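Local coordinates for protein Exo-beta-1,4-mannosidase (PDB 4LYP) that probably hydrolyses terminal beta-mannose residues from beta-mannosides as a fungal glycoside hydrolase family 5 TIM-barrel beta-mannosidase, with transglycosylation activity, at residues A[60-65]-A[79-84]; A[153-158]-A[388-393]; A[410-415]-A[420-425]. All coordinates share one frame; numbering follows the deposited sequence. Where two conformers were deposited one is given.

Contact 1: residues A[60-65]-A[79-84]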
loop_
_atom_site.group_PDB
_atom_site.type_symbol
_atom_site.label_atom_id
_atom_site.label_comp_id
_atom_site.label_asym_id
_atom_site.label_seq_id
_atom_site.Cartn_x
_atom_site.Cartn_y
_atom_site.Cartn_z
ATOM N N ALA A 60 5.701 -0.497 -6.608
ATOM C CA ALA A 60 4.415 0.201 -6.913
ATOM C C ALA A 60 3.356 -0.246 -5.914
ATOM O O ALA A 60 3.484 -1.352 -5.328
ATOM C CB ALA A 60 3.908 -0.142 -8.319
ATOM N N ASN A 61 2.291 0.515 -5.777
ATOM C CA ASN A 61 1.073 0.040 -5.101
ATOM C C ASN A 61 0.092 -0.470 -6.164
ATOM O O ASN A 61 -0.126 0.155 -7.210
ATOM C CB ASN A 61 0.403 1.176 -4.338
ATOM C CG ASN A 61 1.125 1.446 -3.032
ATOM O OD1 ASN A 61 0.828 0.795 -2.008
ATOM N ND2 ASN A 61 2.080 2.373 -3.035
ATOM N N TYR A 62 -0.500 -1.625 -5.857
ATOM C CA TYR A 62 -1.468 -2.301 -6.745
ATOM C C TYR A 62 -2.475 -3.020 -5.860
ATOM O O TYR A 62 -2.666 -4.248 -5.931
ATOM C CB TYR A 62 -0.704 -3.255 -7.668
ATOM C CG TYR A 62 -1.510 -3.791 -8.858
ATOM C CD1 TYR A 62 -2.001 -2.892 -9.828
ATOM C CD2 TYR A 62 -1.695 -5.156 -9.052
ATOM C CE1 TYR A 62 -2.723 -3.341 -10.941
ATOM C CE2 TYR A 62 -2.356 -5.600 -10.175
ATOM C CZ TYR A 62 -2.874 -4.708 -11.085
ATOM O OH TYR A 62 -3.571 -5.229 -12.169
ATOM N N TRP A 63 -3.147 -2.253 -5.014
ATOM C CA TRP A 63 -4.114 -2.759 -4.045
ATOM C C TRP A 63 -5.340 -3.360 -4.712
ATOM O O TRP A 63 -6.067 -4.147 -4.082
ATOM C CB TRP A 63 -4.520 -1.647 -3.078
ATOM C CG TRP A 63 -5.128 -0.482 -3.823
ATOM C CD1 TRP A 63 -4.465 0.617 -4.389
ATOM C CD2 TRP A 63 -6.493 -0.374 -4.263
ATOM N NE1 TRP A 63 -5.331 1.344 -5.155
ATOM C CE2 TRP A 63 -6.573 0.780 -5.109
ATOM C CE3 TRP A 63 -7.643 -1.143 -4.011
ATOM C CZ2 TRP A 63 -7.755 1.141 -5.730
ATOM C CZ3 TRP A 63 -8.840 -0.739 -4.583
ATOM C CH2 TRP A 63 -8.893 0.349 -5.468
ATOM N N GLN A 64 -5.609 -3.035 -5.994
ATOM C CA GLN A 64 -6.744 -3.580 -6.728
ATOM C C GLN A 64 -6.450 -4.892 -7.362
ATOM O O GLN A 64 -7.297 -5.484 -8.017
ATOM C CB GLN A 64 -7.235 -2.547 -7.780
ATOM C CG GLN A 64 -6.305 -2.343 -8.996
ATOM C CD GLN A 64 -5.171 -1.366 -8.828
ATOM O OE1 GLN A 64 -4.581 -1.201 -7.728
ATOM N NE2 GLN A 64 -4.823 -0.690 -9.909
ATOM N N GLY A 65 -5.212 -5.440 -7.141
ATOM C CA GLY A 65 -4.799 -6.656 -7.844
ATOM C C GLY A 65 -5.698 -7.827 -7.530
ATOM O O GLY A 65 -6.047 -8.627 -8.416
ATOM N N LYS A 79 -7.271 -11.122 -17.420
ATOM C CA LYS A 79 -6.344 -10.817 -18.513
ATOM C C LYS A 79 -5.826 -9.389 -18.361
ATOM O O LYS A 79 -4.663 -9.107 -18.699
ATOM C CB LYS A 79 -7.029 -10.988 -19.860
ATOM C CG LYS A 79 -7.360 -12.440 -20.073
ATOM C CD LYS A 79 -7.768 -12.679 -21.539
ATOM C CE LYS A 79 -9.203 -12.325 -21.910
ATOM N NZ LYS A 79 -9.297 -12.410 -23.405
ATOM N N ARG A 80 -6.671 -8.448 -17.923
ATOM C CA ARG A 80 -6.191 -7.100 -17.670
ATOM C C ARG A 80 -5.168 -7.076 -16.517
ATOM O O ARG A 80 -4.130 -6.448 -16.625
ATOM C CB ARG A 80 -7.370 -6.184 -17.342
ATOM C CG ARG A 80 -6.947 -4.844 -16.796
ATOM C CD ARG A 80 -8.153 -3.952 -16.481
ATOM N NE ARG A 80 -7.804 -2.843 -15.649
ATOM C CZ ARG A 80 -8.678 -2.078 -15.038
ATOM N NH1 ARG A 80 -9.968 -2.135 -15.306
ATOM N NH2 ARG A 80 -8.239 -1.196 -14.175
ATOM N N MET A 81 -5.421 -7.841 -15.450
ATOM C CA MET A 81 -4.448 -7.948 -14.352
ATOM C C MET A 81 -3.125 -8.416 -14.880
ATOM O O MET A 81 -2.063 -7.875 -14.579
ATOM C CB MET A 81 -4.989 -8.868 -13.268
ATOM C CG MET A 81 -4.045 -8.979 -12.049
ATOM S SD MET A 81 -2.826 -10.320 -12.189
ATOM C CE MET A 81 -3.823 -11.749 -11.856
ATOM N N GLU A 82 -3.139 -9.486 -15.672
ATOM C CA GLU A 82 -1.933 -10.049 -16.206
ATOM C C GLU A 82 -1.179 -9.058 -17.095
ATOM O O GLU A 82 0.046 -8.930 -16.989
ATOM C CB GLU A 82 -2.252 -11.341 -16.975
ATOM C CG GLU A 82 -2.684 -12.468 -16.008
ATOM C CD GLU A 82 -3.413 -13.637 -16.732
ATOM O OE1 GLU A 82 -3.716 -14.611 -16.034
ATOM O OE2 GLU A 82 -3.780 -13.556 -17.949
ATOM N N LEU A 83 -1.895 -8.274 -17.890
ATOM C CA LEU A 83 -1.275 -7.259 -18.718
ATOM C C LEU A 83 -0.658 -6.134 -17.876
ATOM O O LEU A 83 0.425 -5.659 -18.166
ATOM C CB LEU A 83 -2.316 -6.697 -19.695
ATOM C CG LEU A 83 -1.844 -5.541 -20.577
ATOM C CD1 LEU A 83 -0.627 -5.820 -21.418
ATOM C CD2 LEU A 83 -3.024 -4.996 -21.392
ATOM N N GLU A 84 -1.354 -5.729 -16.817
ATOM C CA GLU A 84 -0.862 -4.631 -15.985
ATOM C C GLU A 84 0.380 -5.084 -15.216
ATOM O O GLU A 84 1.328 -4.281 -15.048
ATOM C CB GLU A 84 -1.962 -4.205 -15.041
ATOM C CG GLU A 84 -3.066 -3.434 -15.828
ATOM C CD GLU A 84 -4.242 -2.968 -15.015
ATOM O OE1 GLU A 84 -4.349 -3.257 -13.783
ATOM O OE2 GLU A 84 -5.057 -2.224 -15.604
HETATM O O HOH W 1 -5.758 -1.149 -12.671
#

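Contact 2: residues A[153-158]-A[388-393]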
loop_
_atom_site.group_PDB
_atom_site.type_symbol
_atom_site.label_atom_id
_atom_site.label_comp_id
_atom_site.label_asym_id
_atom_site.label_seq_id
_atom_site.Cartn_x
_atom_site.Cartn_y
_atom_site.Cartn_z
ATOM N N TRP A 153 -8.594 2.682 7.158
ATOM C CA TRP A 153 -9.569 3.454 6.427
ATOM C C TRP A 153 -10.678 2.611 5.851
ATOM O O TRP A 153 -10.691 1.356 5.864
ATOM C CB TRP A 153 -8.872 4.313 5.355
ATOM C CG TRP A 153 -7.859 5.205 5.971
ATOM C CD1 TRP A 153 -6.491 5.098 5.851
ATOM C CD2 TRP A 153 -8.075 6.313 6.865
ATOM N NE1 TRP A 153 -5.853 6.054 6.637
ATOM C CE2 TRP A 153 -6.814 6.814 7.256
ATOM C CE3 TRP A 153 -9.253 6.912 7.403
ATOM C CZ2 TRP A 153 -6.676 7.875 8.148
ATOM C CZ3 TRP A 153 -9.093 7.944 8.318
ATOM C CH2 TRP A 153 -7.823 8.437 8.690
ATOM N N GLN A 154 -11.657 3.322 5.262
ATOM C CA GLN A 154 -12.971 2.727 4.942
ATOM C C GLN A 154 -13.056 2.080 3.595
ATOM O O GLN A 154 -14.059 1.412 3.288
ATOM C CB GLN A 154 -14.064 3.808 5.063
ATOM C CG GLN A 154 -14.068 4.927 3.996
ATOM C CD GLN A 154 -13.120 6.095 4.276
ATOM O OE1 GLN A 154 -12.055 5.971 4.905
ATOM N NE2 GLN A 154 -13.515 7.281 3.768
ATOM N N TRP A 155 -12.030 2.207 2.743
ATOM C CA TRP A 155 -12.137 1.779 1.324
ATOM C C TRP A 155 -12.018 0.326 1.111
ATOM O O TRP A 155 -12.284 -0.180 0.020
ATOM C CB TRP A 155 -11.206 2.601 0.476
ATOM C CG TRP A 155 -9.748 2.611 0.861
ATOM C CD1 TRP A 155 -9.075 3.597 1.585
ATOM C CD2 TRP A 155 -8.738 1.614 0.440
ATOM N NE1 TRP A 155 -7.746 3.278 1.650
ATOM C CE2 TRP A 155 -7.486 2.103 0.950
ATOM C CE3 TRP A 155 -8.756 0.422 -0.262
ATOM C CZ2 TRP A 155 -6.285 1.433 0.748
ATOM C CZ3 TRP A 155 -7.571 -0.220 -0.480
ATOM C CH2 TRP A 155 -6.322 0.274 0.025
ATOM N N SER A 156 -11.677 -0.431 2.178
ATOM C CA SER A 156 -11.735 -1.878 2.157
ATOM C C SER A 156 -12.606 -2.372 3.329
ATOM O O SER A 156 -12.447 -3.513 3.794
ATOM C CB SER A 156 -10.332 -2.489 2.198
ATOM O OG SER A 156 -9.671 -2.063 3.381
ATOM N N GLY A 157 -13.498 -1.510 3.850
ATOM C CA GLY A 157 -14.225 -1.826 5.087
ATOM C C GLY A 157 -13.339 -1.427 6.270
ATOM O O GLY A 157 -13.512 -0.336 6.830
ATOM N N GLY A 158 -12.341 -2.243 6.567
ATOM C CA GLY A 158 -11.266 -1.808 7.447
ATOM C C GLY A 158 -11.665 -1.863 8.945
ATOM O O GLY A 158 -12.654 -2.472 9.348
ATOM N N ASN A 388 7.349 2.814 -3.166
ATOM C CA ASN A 388 6.212 2.277 -3.929
ATOM C C ASN A 388 5.328 3.465 -4.246
ATOM O O ASN A 388 4.623 3.998 -3.356
ATOM C CB ASN A 388 5.385 1.232 -3.170
ATOM C CG ASN A 388 6.188 0.076 -2.683
ATOM O OD1 ASN A 388 7.002 0.200 -1.769
ATOM N ND2 ASN A 388 5.956 -1.112 -3.285
ATOM N N PHE A 389 5.326 3.975 -5.498
ATOM C CA PHE A 389 4.419 5.071 -5.834
ATOM C C PHE A 389 2.968 4.590 -5.698
ATOM O O PHE A 389 2.650 3.404 -5.866
ATOM C CB PHE A 389 4.704 5.622 -7.236
ATOM C CG PHE A 389 4.418 4.660 -8.348
ATOM C CD1 PHE A 389 3.155 4.643 -8.957
ATOM C CD2 PHE A 389 5.360 3.780 -8.839
ATOM C CE1 PHE A 389 2.822 3.727 -9.966
ATOM C CE2 PHE A 389 5.077 2.878 -9.843
ATOM C CZ PHE A 389 3.824 2.877 -10.427
ATOM N N TRP A 390 2.107 5.561 -5.331
ATOM C CA TRP A 390 0.662 5.289 -5.172
ATOM C C TRP A 390 -0.058 6.071 -6.268
ATOM O O TRP A 390 -0.082 7.281 -6.220
ATOM C CB TRP A 390 0.201 5.748 -3.808
ATOM C CG TRP A 390 -1.280 5.516 -3.659
ATOM C CD1 TRP A 390 -2.335 6.230 -4.253
ATOM C CD2 TRP A 390 -1.890 4.409 -2.965
ATOM N NE1 TRP A 390 -3.526 5.633 -3.958
ATOM C CE2 TRP A 390 -3.310 4.493 -3.193
ATOM C CE3 TRP A 390 -1.389 3.339 -2.176
ATOM C CZ2 TRP A 390 -4.222 3.584 -2.615
ATOM C CZ3 TRP A 390 -2.295 2.421 -1.637
ATOM C CH2 TRP A 390 -3.701 2.554 -1.854
ATOM N N ALA A 391 -0.585 5.347 -7.292
ATOM C CA ALA A 391 -0.646 3.893 -7.419
ATOM C C ALA A 391 -0.778 3.624 -8.939
ATOM O O ALA A 391 -1.142 4.503 -9.703
ATOM C CB ALA A 391 -1.809 3.264 -6.669
ATOM N N TYR A 392 -0.521 2.390 -9.336
ATOM C CA TYR A 392 -0.578 2.074 -10.760
ATOM C C TYR A 392 -2.019 1.855 -11.200
ATOM O O TYR A 392 -2.708 1.015 -10.669
ATOM C CB TYR A 392 0.279 0.852 -11.095
ATOM C CG TYR A 392 0.442 0.676 -12.598
ATOM C CD1 TYR A 392 0.985 1.707 -13.375
ATOM C CD2 TYR A 392 0.042 -0.488 -13.243
ATOM C CE1 TYR A 392 1.139 1.553 -14.721
ATOM C CE2 TYR A 392 0.224 -0.647 -14.625
ATOM C CZ TYR A 392 0.770 0.412 -15.348
ATOM O OH TYR A 392 0.914 0.321 -16.717
ATOM N N GLY A 393 -2.464 2.644 -12.166
ATOM C CA GLY A 393 -3.808 2.501 -12.752
ATOM C C GLY A 393 -3.860 1.615 -13.943
ATOM O O GLY A 393 -4.907 1.052 -14.264
#

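Contact 3: residues A[410-415]-A[420-425]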
loop_
_atom_site.group_PDB
_atom_site.type_symbol
_atom_site.label_atom_id
_atom_site.label_comp_id
_atom_site.label_asym_id
_atom_site.label_seq_id
_atom_site.Cartn_x
_atom_site.Cartn_y
_atom_site.Cartn_z
ATOM N N LEU A 410 -8.971 1.096 -10.779
ATOM C CA LEU A 410 -7.741 1.833 -11.171
ATOM C C LEU A 410 -7.002 2.057 -9.845
ATOM O O LEU A 410 -7.283 1.376 -8.856
ATOM C CB LEU A 410 -8.024 3.090 -12.021
ATOM C CG LEU A 410 -9.264 3.878 -11.715
ATOM C CD1 LEU A 410 -9.281 4.486 -10.300
ATOM C CD2 LEU A 410 -9.423 4.942 -12.781
ATOM N N GLY A 411 -6.039 2.991 -9.801
ATOM C CA GLY A 411 -5.192 3.103 -8.610
ATOM C C GLY A 411 -5.833 3.871 -7.436
ATOM O O GLY A 411 -5.209 3.899 -6.366
ATOM N N ASP A 412 -6.979 4.501 -7.651
ATOM C CA ASP A 412 -7.657 5.286 -6.634
ATOM C C ASP A 412 -8.763 4.476 -6.001
ATOM O O ASP A 412 -9.697 4.062 -6.720
ATOM C CB ASP A 412 -8.214 6.572 -7.253
ATOM C CG ASP A 412 -7.090 7.296 -7.980
ATOM O OD1 ASP A 412 -6.209 7.859 -7.319
ATOM O OD2 ASP A 412 -7.078 7.264 -9.246
ATOM N N PRO A 413 -8.753 4.218 -4.698
ATOM C CA PRO A 413 -9.862 3.449 -4.093
ATOM C C PRO A 413 -11.161 4.246 -4.104
ATOM O O PRO A 413 -11.174 5.452 -4.331
ATOM C CB PRO A 413 -9.335 3.163 -2.648
ATOM C CG PRO A 413 -7.849 3.419 -2.679
ATOM C CD PRO A 413 -7.684 4.519 -3.716
ATOM N N PRO A 414 -12.265 3.541 -3.825
ATOM C CA PRO A 414 -13.601 4.124 -4.116
ATOM C C PRO A 414 -14.080 5.111 -3.036
ATOM O O PRO A 414 -15.223 5.549 -3.114
ATOM C CB PRO A 414 -14.494 2.934 -4.210
ATOM C CG PRO A 414 -13.820 1.851 -3.391
ATOM C CD PRO A 414 -12.331 2.058 -3.643
ATOM N N HIS A 415 -13.236 5.462 -2.083
ATOM C CA HIS A 415 -13.522 6.563 -1.173
ATOM C C HIS A 415 -12.961 7.901 -1.725
ATOM O O HIS A 415 -13.161 8.940 -1.064
ATOM C CB HIS A 415 -12.998 6.317 0.227
ATOM C CG HIS A 415 -11.505 6.396 0.302
ATOM N ND1 HIS A 415 -10.694 5.830 -0.668
ATOM C CD2 HIS A 415 -10.693 7.021 1.226
ATOM C CE1 HIS A 415 -9.430 6.098 -0.342
ATOM N NE2 HIS A 415 -9.407 6.804 0.794
ATOM N N TRP A 420 -7.640 10.463 -9.306
ATOM C CA TRP A 420 -6.873 11.460 -8.568
ATOM C C TRP A 420 -5.350 11.254 -8.712
ATOM O O TRP A 420 -4.642 12.185 -9.140
ATOM C CB TRP A 420 -7.300 11.446 -7.104
ATOM C CG TRP A 420 -6.768 12.522 -6.219
ATOM C CD1 TRP A 420 -6.111 13.706 -6.597
ATOM C CD2 TRP A 420 -6.848 12.557 -4.793
ATOM N NE1 TRP A 420 -5.814 14.451 -5.478
ATOM C CE2 TRP A 420 -6.250 13.773 -4.367
ATOM C CE3 TRP A 420 -7.351 11.685 -3.816
ATOM C CZ2 TRP A 420 -6.176 14.149 -3.010
ATOM C CZ3 TRP A 420 -7.251 12.059 -2.469
ATOM C CH2 TRP A 420 -6.685 13.241 -2.079
ATOM N N TYR A 421 -4.887 10.065 -8.356
ATOM C CA TYR A 421 -3.448 9.825 -8.234
ATOM C C TYR A 421 -2.981 8.726 -9.204
ATOM O O TYR A 421 -1.756 8.543 -9.352
ATOM C CB TYR A 421 -3.129 9.388 -6.786
ATOM C CG TYR A 421 -3.234 10.512 -5.763
ATOM C CD1 TYR A 421 -2.673 11.739 -6.044
ATOM C CD2 TYR A 421 -3.827 10.303 -4.540
ATOM C CE1 TYR A 421 -2.654 12.756 -5.060
ATOM C CE2 TYR A 421 -3.791 11.270 -3.560
ATOM C CZ TYR A 421 -3.176 12.481 -3.828
ATOM O OH TYR A 421 -3.043 13.500 -2.868
ATOM N N SER A 422 -3.888 8.008 -9.885
ATOM C CA SER A 422 -3.466 6.875 -10.764
ATOM C C SER A 422 -2.421 7.306 -11.716
ATOM O O SER A 422 -2.483 8.344 -12.379
ATOM C CB SER A 422 -4.669 6.414 -11.551
ATOM O OG SER A 422 -5.579 5.633 -10.780
ATOM N N VAL A 423 -1.471 6.377 -11.916
ATOM C CA VAL A 423 -0.529 6.437 -13.050
ATOM C C VAL A 423 -1.057 5.482 -14.087
ATOM O O VAL A 423 -1.097 4.268 -13.891
ATOM C CB VAL A 423 0.878 5.973 -12.605
ATOM C CG1 VAL A 423 1.829 5.931 -13.817
ATOM C CG2 VAL A 423 1.492 6.908 -11.553
ATOM N N TYR A 424 -1.461 6.030 -15.267
ATOM C CA TYR A 424 -1.978 5.182 -16.334
ATOM C C TYR A 424 -0.841 4.616 -17.165
ATOM O O TYR A 424 0.275 5.162 -17.208
ATOM C CB TYR A 424 -2.952 5.967 -17.211
ATOM C CG TYR A 424 -4.118 6.500 -16.427
ATOM C CD1 TYR A 424 -4.991 5.641 -15.750
ATOM C CD2 TYR A 424 -4.366 7.855 -16.368
ATOM C CE1 TYR A 424 -6.096 6.106 -15.057
ATOM C CE2 TYR A 424 -5.454 8.363 -15.675
ATOM C CZ TYR A 424 -6.358 7.464 -15.042
ATOM O OH TYR A 424 -7.497 7.930 -14.399
ATOM N N SER A 425 -1.158 3.526 -17.909
ATOM C CA SER A 425 -0.138 2.829 -18.680
ATOM C C SER A 425 0.629 3.673 -19.666
ATOM O O SER A 425 1.796 3.352 -19.940
ATOM C CB SER A 425 -0.829 1.690 -19.437
ATOM O OG SER A 425 -1.859 2.203 -20.239
#

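Contact 1: residues A[60-65]-A[79-84]
Tyr62, which opens the turn 62-65, reaches helix 78-90 and gives its phenol hydrogen to Glu84. The Tyr62 OH to Glu84 OE1 distance is 2.7 Å. From the helix outward, Glu84 CB already touches the phenol, 3.4 Å from Tyr62 OH. CG turns beside the backbone N (chi1 -73°), and the chain runs extended beyond it, which brings the carboxylate to the rim of the ring. Glu84 CD lies 3.7 Å from Tyr62 OH. OE1 sits in the plane of the ring, at its edge, and takes the phenol hydrogen on its anti side. The ring and carboxylate planes are steeply turned, 74° apart. Glu84 OE1 also accepts from water 1, whose O is 2.8 Å away. The same water accepts from Gln64 NE2 and Arg80 NH2, so it joins the two segments a second time. OE2 is taken by the salt bridge from Arg80, one helical turn earlier, with Arg80 NE to Glu84 OE2 at 2.8 Å. That bond is nearly straight, 170° at the hydrogen, and comes from above the carboxylate plane. Glu395 N is a further donor to OE2. This buried carboxylate is therefore well supplied with donors, which would be expected to keep it ionised. The backbone of Met81 passes close to the phenol, with Met81 CA 3.6 Å from Tyr62 OH. Its side chain, which has two conformers, packs near the ring edge less certainly. Gly65 N to Tyr62 O closes the type I turn. The contact thus joins the turn at the end of strand 53-61 to the helix that leads on to the parallel strand 95-99, a beta-alpha-beta unit of the barrel. Leu68 of helix 65-69 and Leu134 of helix 125-140 also pack on Tyr62.

Contact 2: residues A[153-158]-A[388-393]
Trp155 and Trp390 meet although their backbones are far apart. The nearest CA atoms of the two segments, those of Trp155 and Ala391, are 14.6 Å apart. Segment 153-158 is an irregular loop. It turns back on itself, with Gly157 N hydrogen-bonded to Gln154 O, and passes through two glycines of positive phi. Segment 388-393 belongs to strand 386-394, whose regular pattern breaks around Trp390 and Ala391; the peptide bond between these two is cis. A non-proline cis bond after a tryptophan at the end of the eighth barrel strand is a known feature of family 5 glycosidases, where that tryptophan commonly lines the sugar-binding pocket. The setting here is consistent with this. Trp153, on the other segment, touches a guanidine and donates its NE1 hydrogen to Glu238. The nearest atoms of the Trp390 side chain and a bound Tris, probably from the crystallisation liquor, are about 3 Å apart. The two indoles come from opposite directions and meet at their six-membered rings. Trp155 CZ2 is 3.8 Å from Trp390 CH2, and Trp155 CH2 is 3.9 Å from the same Trp390 CH2. The rings meet obliquely, with their planes 66° apart and their six-membered centroids separated by 6.0 Å. Trp390 holds its CG opposite the backbone N (chi1 178°), and this sends the indole away from the strand toward the loop. The CB of Ala391 covers part of one face of the Trp390 ring. Both indoles have further aromatic company. His415 stacks on Trp155, and Trp63 lies nearly parallel to Trp390 while meeting Trp155 edge-to-face. Pro413 touches both Trp155 and Trp390. Met99 of strand 95-99 packs on Trp155, and Arg97 of the same strand packs on Trp390.

Contact 3: residues A[410-415]-A[420-425]
This is a polar loop-to-loop contact, in which the carboxylate of Asp412 and the hydroxyl of Ser422 tie two nearby parts of the chain together. It lies in the long excursion that follows the last barrel strand, 386-394, and leads into the short strand 423-424. The CA atoms of Gly411 and Ser422 are 4.7 Å apart. Asp412 points its carboxylate at the backbone of 420-422. Asp412 OD1 accepts from Tyr421 N at 2.8 Å, on its syn side, with an N-H...O angle of 157°. Asp412 OD2 accepts the hydroxyl hydrogen of Ser422 OG at 2.7 Å, and this donor stands well above the carboxylate plane. Ser422 N and Gly419 N each add a weak bond to OD2. Ser422 OG, turned beside its own backbone N (chi1 -76°), also accepts a bent bond from Gly411 N at 2.9 Å. The hydroxyl thus donates to the acid and accepts from the N-H of the residue before Asp412. Leu410 packs beside the hydroxyl of Ser422. Leu410 CB lies 3.7 Å from Ser422 OG, and Leu410 CD2 reaches the edge of the Tyr424 ring, 3.9 Å from Tyr424 OH. Trp420 and Tyr421 carry their rings away from Asp412. Tyr421 CE2 sits above the centre of the Trp420 ring. Trp420 NE1 donates to Glu295, and Tyr421 OH is hydrogen-bonded to Asn296 OD1. Asn296 belongs to a guanidine pocket, as does Trp293, whose ring meets that of Tyr421. A bound Tris, probably from the crystallisation liquor, comes within about 4 Å of the Tyr421 side chain. This loop follows the eighth barrel strand at its C-terminal end, where TIM-barrel glycosidases carry their active site. Glu416, between the two segments, lines the same guanidine pocket, consistent with a place at the edge of the substrate pocket.

How the contacts relate
From the N terminus, contact 1 closes a short loop just after strand 53-61. Contact 2 closes a loop of 229 residues, from the loop after strand 144-148 to strand 386-394. Contact 3 closes a tight loop of four intervening residues. The three follow in series; none nests or crosses. They still meet in space. Strand 386-394 runs between 53-61 and 423-424 and bonds to both: Asn61 N reaches Phe389 O, and Gly393 N reaches Val423 O. Trp63 NE1 to Gly411 O joins contacts 1 and 3. Contact 1 ties the end of the first barrel strand to helix 78-90, while contacts 2 and 3 tie the last strand and the chain after it to loops near the guanidine pocket.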